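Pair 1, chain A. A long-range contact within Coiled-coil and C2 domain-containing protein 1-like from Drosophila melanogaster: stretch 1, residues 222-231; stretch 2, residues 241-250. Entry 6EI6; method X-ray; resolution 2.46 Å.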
# COMPACT_ATOMS: atom_id res chain seq x y z
N THR A 222 1.76 6.66 1.49
CA THR A 222 3.21 6.62 1.42
C THR A 222 3.75 5.53 0.51
O THR A 222 4.96 5.52 0.28
CB THR A 222 3.82 6.44 2.81
OG1 THR A 222 3.46 5.16 3.33
CG2 THR A 222 3.33 7.52 3.75
N LYS A 223 2.91 4.62 0.02
CA LYS A 223 3.32 3.61 -0.93
C LYS A 223 2.55 3.78 -2.24
O LYS A 223 1.53 4.48 -2.32
CB LYS A 223 3.11 2.19 -0.40
CG LYS A 223 4.15 1.80 0.61
CD LYS A 223 4.09 0.32 0.91
CE LYS A 223 3.84 0.10 2.37
NZ LYS A 223 2.68 0.95 2.76
N CYS A 224 3.05 3.14 -3.28
CA CYS A 224 2.46 3.38 -4.57
C CYS A 224 1.70 2.17 -5.09
O CYS A 224 1.12 2.24 -6.19
CB CYS A 224 3.54 3.82 -5.57
SG CYS A 224 4.90 2.73 -5.51
N GLU A 225 1.66 1.08 -4.33
CA GLU A 225 0.73 0.01 -4.63
C GLU A 225 0.44 -0.81 -3.38
O GLU A 225 1.27 -0.93 -2.48
CB GLU A 225 1.23 -0.89 -5.76
CG GLU A 225 2.44 -1.72 -5.47
CD GLU A 225 3.73 -1.02 -5.87
OE1 GLU A 225 3.78 -0.38 -6.96
OE2 GLU A 225 4.70 -1.08 -5.08
N ILE A 226 -0.78 -1.35 -3.34
CA ILE A 226 -1.17 -2.40 -2.41
C ILE A 226 -1.30 -3.70 -3.20
O ILE A 226 -1.86 -3.70 -4.31
CB ILE A 226 -2.49 -2.05 -1.71
CG1 ILE A 226 -2.33 -0.77 -0.89
CG2 ILE A 226 -2.98 -3.22 -0.85
CD1 ILE A 226 -3.64 -0.12 -0.47
N HIS A 227 -0.74 -4.78 -2.68
CA HIS A 227 -0.88 -6.08 -3.34
C HIS A 227 -0.87 -7.17 -2.27
O HIS A 227 0.17 -7.45 -1.66
CB HIS A 227 0.22 -6.30 -4.36
CG HIS A 227 0.24 -7.69 -4.92
ND1 HIS A 227 1.39 -8.28 -5.41
CD2 HIS A 227 -0.74 -8.62 -5.05
CE1 HIS A 227 1.11 -9.51 -5.82
NE2 HIS A 227 -0.17 -9.74 -5.62
N ASP A 228 -2.01 -7.79 -2.05
CA ASP A 228 -2.12 -8.83 -1.04
C ASP A 228 -3.25 -9.77 -1.44
O ASP A 228 -3.87 -9.62 -2.50
CB ASP A 228 -2.35 -8.21 0.34
CG ASP A 228 -1.54 -8.88 1.42
OD1 ASP A 228 -1.12 -10.03 1.19
OD2 ASP A 228 -1.31 -8.27 2.49
N THR A 229 -3.50 -10.76 -0.59
CA THR A 229 -4.61 -11.68 -0.73
C THR A 229 -5.41 -11.62 0.57
O THR A 229 -4.82 -11.58 1.66
CB THR A 229 -4.11 -13.09 -0.99
OG1 THR A 229 -3.42 -13.53 0.17
CG2 THR A 229 -3.15 -13.12 -2.14
N TYR A 230 -6.74 -11.60 0.46
CA TYR A 230 -7.60 -11.29 1.60
C TYR A 230 -8.68 -12.36 1.78
O TYR A 230 -9.15 -12.96 0.81
CB TYR A 230 -8.27 -9.91 1.44
CG TYR A 230 -7.29 -8.78 1.20
CD1 TYR A 230 -6.71 -8.56 -0.05
CD2 TYR A 230 -6.93 -7.93 2.24
CE1 TYR A 230 -5.81 -7.54 -0.25
CE2 TYR A 230 -6.04 -6.90 2.04
CZ TYR A 230 -5.48 -6.71 0.80
OH TYR A 230 -4.60 -5.68 0.64
N ASP A 231 -9.09 -12.56 3.03
CA ASP A 231 -10.10 -13.56 3.37
C ASP A 231 -11.49 -13.06 3.00
O ASP A 231 -11.88 -11.95 3.39
CB ASP A 231 -10.08 -13.87 4.86
CG ASP A 231 -8.88 -14.69 5.29
OD1 ASP A 231 -8.43 -15.56 4.50
OD2 ASP A 231 -8.38 -14.45 6.42
N GLY A 241 -12.53 -19.16 1.21
CA GLY A 241 -11.42 -18.75 0.37
C GLY A 241 -10.91 -17.31 0.47
O GLY A 241 -11.20 -16.58 1.43
N LYS A 242 -10.16 -16.91 -0.55
CA LYS A 242 -9.44 -15.64 -0.54
C LYS A 242 -9.51 -14.99 -1.91
O LYS A 242 -9.73 -15.66 -2.92
CB LYS A 242 -7.97 -15.80 -0.14
CG LYS A 242 -7.73 -16.17 1.30
CD LYS A 242 -6.25 -16.15 1.60
CE LYS A 242 -5.59 -17.45 1.19
NZ LYS A 242 -5.37 -18.30 2.40
N LEU A 243 -9.29 -13.68 -1.93
CA LEU A 243 -9.21 -12.89 -3.15
C LEU A 243 -7.89 -12.13 -3.18
O LEU A 243 -7.50 -11.51 -2.18
CB LEU A 243 -10.40 -11.93 -3.27
CG LEU A 243 -10.55 -11.17 -4.59
CD1 LEU A 243 -10.86 -12.10 -5.73
CD2 LEU A 243 -11.61 -10.11 -4.49
N GLU A 244 -7.20 -12.18 -4.31
CA GLU A 244 -5.94 -11.48 -4.49
C GLU A 244 -6.14 -10.26 -5.37
O GLU A 244 -6.72 -10.36 -6.46
CB GLU A 244 -4.88 -12.39 -5.09
CG GLU A 244 -3.58 -11.68 -5.32
CD GLU A 244 -2.61 -12.51 -6.11
OE1 GLU A 244 -2.87 -13.72 -6.28
OE2 GLU A 244 -1.59 -11.96 -6.57
N VAL A 245 -5.62 -9.12 -4.92
CA VAL A 245 -6.00 -7.82 -5.45
C VAL A 245 -4.79 -6.88 -5.42
O VAL A 245 -3.92 -6.98 -4.56
CB VAL A 245 -7.18 -7.30 -4.60
CG1 VAL A 245 -7.24 -5.79 -4.58
CG2 VAL A 245 -8.49 -7.88 -5.12
N LYS A 246 -4.74 -5.96 -6.39
CA LYS A 246 -3.76 -4.88 -6.42
C LYS A 246 -4.48 -3.54 -6.48
O LYS A 246 -5.52 -3.41 -7.13
CB LYS A 246 -2.84 -5.00 -7.62
CG LYS A 246 -2.06 -6.30 -7.72
CD LYS A 246 -1.36 -6.36 -9.06
CE LYS A 246 -0.22 -7.35 -9.03
NZ LYS A 246 0.46 -7.39 -10.36
N ILE A 247 -3.93 -2.53 -5.80
CA ILE A 247 -4.38 -1.15 -5.97
C ILE A 247 -3.15 -0.29 -6.20
O ILE A 247 -2.21 -0.30 -5.39
CB ILE A 247 -5.17 -0.64 -4.76
CG1 ILE A 247 -6.20 -1.69 -4.32
CG2 ILE A 247 -5.85 0.68 -5.11
CD1 ILE A 247 -7.02 -1.25 -3.14
N ARG A 248 -3.14 0.44 -7.30
CA ARG A 248 -1.92 1.08 -7.77
C ARG A 248 -2.18 2.53 -8.11
O ARG A 248 -3.19 2.87 -8.72
CB ARG A 248 -1.37 0.36 -8.98
CG ARG A 248 -1.18 -1.13 -8.77
CD ARG A 248 -0.72 -1.81 -10.04
NE ARG A 248 0.60 -1.33 -10.47
CZ ARG A 248 0.81 -0.56 -11.54
NH1 ARG A 248 -0.22 -0.17 -12.30
NH2 ARG A 248 2.04 -0.19 -11.86
N VAL A 249 -1.23 3.40 -7.73
CA VAL A 249 -1.23 4.79 -8.15
C VAL A 249 0.13 5.12 -8.74
O VAL A 249 1.10 4.37 -8.59
CB VAL A 249 -1.57 5.75 -6.99
CG1 VAL A 249 -3.03 5.60 -6.63
CG2 VAL A 249 -0.68 5.44 -5.80
N ARG A 250 0.17 6.24 -9.47
CA ARG A 250 1.44 6.69 -10.06
C ARG A 250 2.44 7.10 -8.98
O ARG A 250 3.63 6.84 -9.10
CB ARG A 250 1.20 7.85 -11.03
CG ARG A 250 2.28 8.90 -10.99
CD ARG A 250 2.47 9.64 -12.30
NE ARG A 250 3.32 8.87 -13.21
CZ ARG A 250 3.80 9.34 -14.35
NH1 ARG A 250 3.53 10.58 -14.72
NH2 ARG A 250 4.56 8.57 -15.13
O HOH W 1 3.06 -1.78 -9.30

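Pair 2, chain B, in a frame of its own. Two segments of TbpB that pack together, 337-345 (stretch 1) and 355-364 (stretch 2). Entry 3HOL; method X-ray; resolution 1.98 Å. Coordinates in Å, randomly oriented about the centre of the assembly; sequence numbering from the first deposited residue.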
# COMPACT_ATOMS: atom_id res chain seq x y z
N GLU B 337 -14.31 -5.93 10.20
CA GLU B 337 -13.81 -4.55 10.13
C GLU B 337 -12.34 -4.44 9.69
O GLU B 337 -11.89 -3.36 9.25
CB GLU B 337 -13.97 -3.89 11.50
CG GLU B 337 -15.45 -3.78 11.98
CD GLU B 337 -15.98 -2.38 11.79
OE1 GLU B 337 -17.09 -2.21 11.23
OE2 GLU B 337 -15.27 -1.43 12.17
N TYR B 338 -11.59 -5.54 9.81
CA TYR B 338 -10.12 -5.49 9.59
C TYR B 338 -9.64 -6.37 8.42
O TYR B 338 -8.42 -6.55 8.24
CB TYR B 338 -9.37 -5.85 10.88
CG TYR B 338 -9.69 -4.87 12.01
CD1 TYR B 338 -8.98 -3.69 12.15
CD2 TYR B 338 -10.74 -5.13 12.91
CE1 TYR B 338 -9.26 -2.80 13.17
CE2 TYR B 338 -11.04 -4.23 13.94
CZ TYR B 338 -10.28 -3.08 14.06
OH TYR B 338 -10.57 -2.19 15.05
N MET B 339 -10.60 -6.90 7.66
CA MET B 339 -10.36 -7.70 6.45
C MET B 339 -11.57 -7.57 5.53
O MET B 339 -12.64 -7.17 5.96
CB MET B 339 -10.12 -9.18 6.81
CG MET B 339 -11.28 -9.89 7.58
SD MET B 339 -11.16 -11.69 7.48
CE MET B 339 -10.88 -11.98 5.71
N LYS B 340 -11.36 -7.91 4.26
CA LYS B 340 -12.39 -7.93 3.22
C LYS B 340 -12.00 -9.04 2.27
O LYS B 340 -10.80 -9.25 2.04
CB LYS B 340 -12.37 -6.62 2.41
CG LYS B 340 -12.98 -5.40 3.12
CD LYS B 340 -14.51 -5.51 3.15
CE LYS B 340 -15.21 -4.24 3.62
NZ LYS B 340 -15.68 -4.43 5.01
N PHE B 341 -12.98 -9.74 1.71
CA PHE B 341 -12.70 -10.75 0.68
C PHE B 341 -13.87 -10.78 -0.27
O PHE B 341 -14.95 -10.29 0.05
CB PHE B 341 -12.43 -12.14 1.30
CG PHE B 341 -13.63 -12.76 2.02
CD1 PHE B 341 -14.61 -13.48 1.30
CD2 PHE B 341 -13.77 -12.62 3.41
CE1 PHE B 341 -15.72 -14.06 1.98
CE2 PHE B 341 -14.89 -13.20 4.10
CZ PHE B 341 -15.84 -13.90 3.38
N GLY B 342 -13.66 -11.28 -1.47
CA GLY B 342 -14.81 -11.47 -2.33
C GLY B 342 -14.38 -11.78 -3.72
O GLY B 342 -13.30 -12.36 -3.96
N GLN B 343 -15.26 -11.39 -4.64
CA GLN B 343 -15.13 -11.71 -6.05
C GLN B 343 -14.88 -10.47 -6.88
O GLN B 343 -15.38 -9.38 -6.57
CB GLN B 343 -16.38 -12.47 -6.54
CG GLN B 343 -16.51 -13.81 -5.82
CD GLN B 343 -17.69 -14.65 -6.27
OE1 GLN B 343 -18.33 -14.36 -7.29
NE2 GLN B 343 -18.00 -15.71 -5.48
N LEU B 344 -14.12 -10.64 -7.94
CA LEU B 344 -13.80 -9.54 -8.83
C LEU B 344 -13.77 -10.05 -10.27
O LEU B 344 -13.05 -11.01 -10.58
CB LEU B 344 -12.44 -8.97 -8.44
CG LEU B 344 -11.84 -7.85 -9.26
CD1 LEU B 344 -12.56 -6.52 -8.98
CD2 LEU B 344 -10.37 -7.80 -8.93
N TRP B 345 -14.53 -9.39 -11.13
CA TRP B 345 -14.62 -9.75 -12.52
C TRP B 345 -14.76 -8.49 -13.39
O TRP B 345 -14.89 -7.37 -12.88
CB TRP B 345 -15.76 -10.75 -12.74
CG TRP B 345 -17.16 -10.23 -12.51
CD1 TRP B 345 -17.93 -9.53 -13.41
CD2 TRP B 345 -17.99 -10.42 -11.34
NE1 TRP B 345 -19.17 -9.24 -12.85
CE2 TRP B 345 -19.22 -9.77 -11.59
CE3 TRP B 345 -17.78 -11.03 -10.10
CZ2 TRP B 345 -20.27 -9.75 -10.65
CZ3 TRP B 345 -18.83 -11.00 -9.16
CH2 TRP B 345 -20.05 -10.36 -9.45
N ASN B 355 -13.23 -12.84 -16.96
CA ASN B 355 -12.00 -12.78 -16.15
C ASN B 355 -12.28 -12.70 -14.64
O ASN B 355 -11.85 -11.78 -13.94
CB ASN B 355 -11.08 -11.65 -16.62
CG ASN B 355 -10.83 -11.71 -18.11
OD1 ASN B 355 -10.45 -12.76 -18.65
ND2 ASN B 355 -11.06 -10.60 -18.80
N ASN B 356 -13.05 -13.66 -14.17
CA ASN B 356 -13.45 -13.73 -12.80
C ASN B 356 -12.23 -14.08 -11.93
O ASN B 356 -11.37 -14.84 -12.35
CB ASN B 356 -14.60 -14.75 -12.65
CG ASN B 356 -15.26 -14.70 -11.29
OD1 ASN B 356 -15.33 -13.65 -10.65
ND2 ASN B 356 -15.74 -15.86 -10.83
N SER B 357 -12.18 -13.50 -10.73
CA SER B 357 -11.09 -13.72 -9.77
C SER B 357 -11.61 -13.57 -8.33
O SER B 357 -12.74 -13.12 -8.11
CB SER B 357 -9.92 -12.75 -10.04
OG SER B 357 -10.33 -11.41 -9.80
N LEU B 358 -10.78 -13.96 -7.35
CA LEU B 358 -11.10 -13.74 -5.94
C LEU B 358 -10.04 -12.82 -5.32
O LEU B 358 -8.93 -12.75 -5.82
CB LEU B 358 -11.11 -15.08 -5.20
CG LEU B 358 -12.05 -16.13 -5.79
CD1 LEU B 358 -11.71 -17.49 -5.14
CD2 LEU B 358 -13.48 -15.76 -5.49
N PHE B 359 -10.38 -12.12 -4.23
CA PHE B 359 -9.40 -11.32 -3.53
C PHE B 359 -9.57 -11.48 -2.02
O PHE B 359 -10.70 -11.77 -1.53
CB PHE B 359 -9.48 -9.82 -3.94
CG PHE B 359 -10.74 -9.13 -3.47
CD1 PHE B 359 -10.82 -8.57 -2.20
CD2 PHE B 359 -11.88 -9.07 -4.30
CE1 PHE B 359 -12.00 -7.94 -1.76
CE2 PHE B 359 -13.07 -8.45 -3.87
CZ PHE B 359 -13.14 -7.90 -2.61
N LEU B 360 -8.47 -11.30 -1.30
CA LEU B 360 -8.51 -11.21 0.16
C LEU B 360 -7.54 -10.13 0.60
O LEU B 360 -6.39 -10.11 0.15
CB LEU B 360 -8.13 -12.55 0.82
CG LEU B 360 -8.32 -12.45 2.35
CD1 LEU B 360 -9.13 -13.62 2.89
CD2 LEU B 360 -6.96 -12.29 3.11
N GLN B 361 -7.99 -9.26 1.49
CA GLN B 361 -7.13 -8.28 2.14
C GLN B 361 -7.34 -8.29 3.65
O GLN B 361 -8.45 -8.45 4.12
CB GLN B 361 -7.40 -6.87 1.57
CG GLN B 361 -7.41 -6.82 0.01
CD GLN B 361 -7.22 -5.37 -0.51
OE1 GLN B 361 -6.36 -5.11 -1.38
NE2 GLN B 361 -7.98 -4.44 0.05
N GLY B 362 -6.27 -8.12 4.42
CA GLY B 362 -6.40 -8.11 5.86
C GLY B 362 -5.30 -7.27 6.50
O GLY B 362 -4.20 -7.14 5.92
N GLU B 363 -5.60 -6.71 7.66
CA GLU B 363 -4.67 -5.90 8.46
C GLU B 363 -4.26 -6.77 9.63
O GLU B 363 -5.05 -6.91 10.58
CB GLU B 363 -5.41 -4.64 8.96
CG GLU B 363 -6.01 -3.81 7.83
CD GLU B 363 -7.06 -2.79 8.28
OE1 GLU B 363 -7.10 -2.42 9.46
OE2 GLU B 363 -7.85 -2.36 7.41
N ARG B 364 -3.06 -7.37 9.59
CA ARG B 364 -2.68 -8.39 10.60
C ARG B 364 -2.70 -7.86 11.99
O ARG B 364 -2.26 -6.74 12.24
CB ARG B 364 -1.24 -8.90 10.39
CG ARG B 364 -1.05 -9.78 9.21
CD ARG B 364 -1.60 -11.22 9.45
NE ARG B 364 -1.37 -12.03 8.24
CZ ARG B 364 -0.49 -13.02 8.13
NH1 ARG B 364 -0.38 -13.65 6.96
NH2 ARG B 364 0.28 -13.39 9.17
O HOH W 2 -10.37 -2.55 7.17

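What backbone arrangement do the two pairs share? Each is a pair of adjacent antiparallel strands, and 14 central residues superpose with an RMSD of 0.5 Å. The N-to-C directions differ by 156° in pair 1 and 148° in pair 2, and the axes approach to 4.4 and 4.5 Å. The register is also the same: the hydrogen-bonded pair Ile226(A) with Ile247(A) matches Lys340(B) with Gln361(B), and Asp228(A) with Val245(A) matches Gly342(B) with Phe359(B). In the first of these, Ile226(A) N donates to Ile247(A) O at 2.7 Å, while Lys340(B) N donates to Gln361(B) O at 3.0 Å.

How is the position of Asp228(A) and Gly342(B) handled? In pair 1 the backbone bond from Asp228(A) N to Val245(A) O is long, 3.3 Å, and the closest approach of the Asp228(A) side chain to the other strand is 5.3 Å, from Asp228(A) CB to Val245(A) O. In pair 2 the site is a glycine, and the Phe359(B) ring lies over it, with Gly342(B) CA 4.2 Å from the ring centroid of Phe359(B). A CB here would sit a tight 3.5 Å from Phe359(B) CZ, and the backbone angles alone already call for glycine. Where pair 2 lays Phe359(B) from the second strand over this site, pair 1 has Tyr230(A) from the first strand reaching along it, with Tyr230(A) CE1 3.6 Å from Asp228(A) CB, while the smaller Val245(A) does not cover it.

What replaces polar pairing on the face that carries His227(A)? In pair 1, His227(A) NE2 donates to Glu244(A) OE2 at 2.8 Å, a diagonal link between successive non-hydrogen-bonded pairs, whose side chains share this face, while Lys246(A) CE lies over the ring face, 4.0 Å from the centroid of the His227(A) ring. The matching residues of pair 2, Phe341(B), Leu358(B) and Leu360(B), are all apolar. There Leu360(B) CD1 approaches Phe341(B) CB at 4.0 Å and Met339(B) CE at 3.7 Å, so van der Waals packing takes the place of a directional bond.

How do the ends of the ladder differ? Val249(A) N donates to Cys224(A) O at 3.0 Å, and Glu363(B) N to Tyr338(B) O at 2.9 Å, so the backbone link is kept although the side chains change. Near this end each pair also has a water bridge: water 1 joins Glu225(A) OE1 and Arg248(A) NE, at 2.8 Å from each, whereas water 2 donates to Glu337(B) O at 2.7 Å and Glu363(B) OE2 at 2.5 Å. Towards the other end, Leu243(A) matches Ser357(B), whose OG adds a side-chain hydrogen bond to Leu344(B) O at 2.9 Å, one that leucine cannot make.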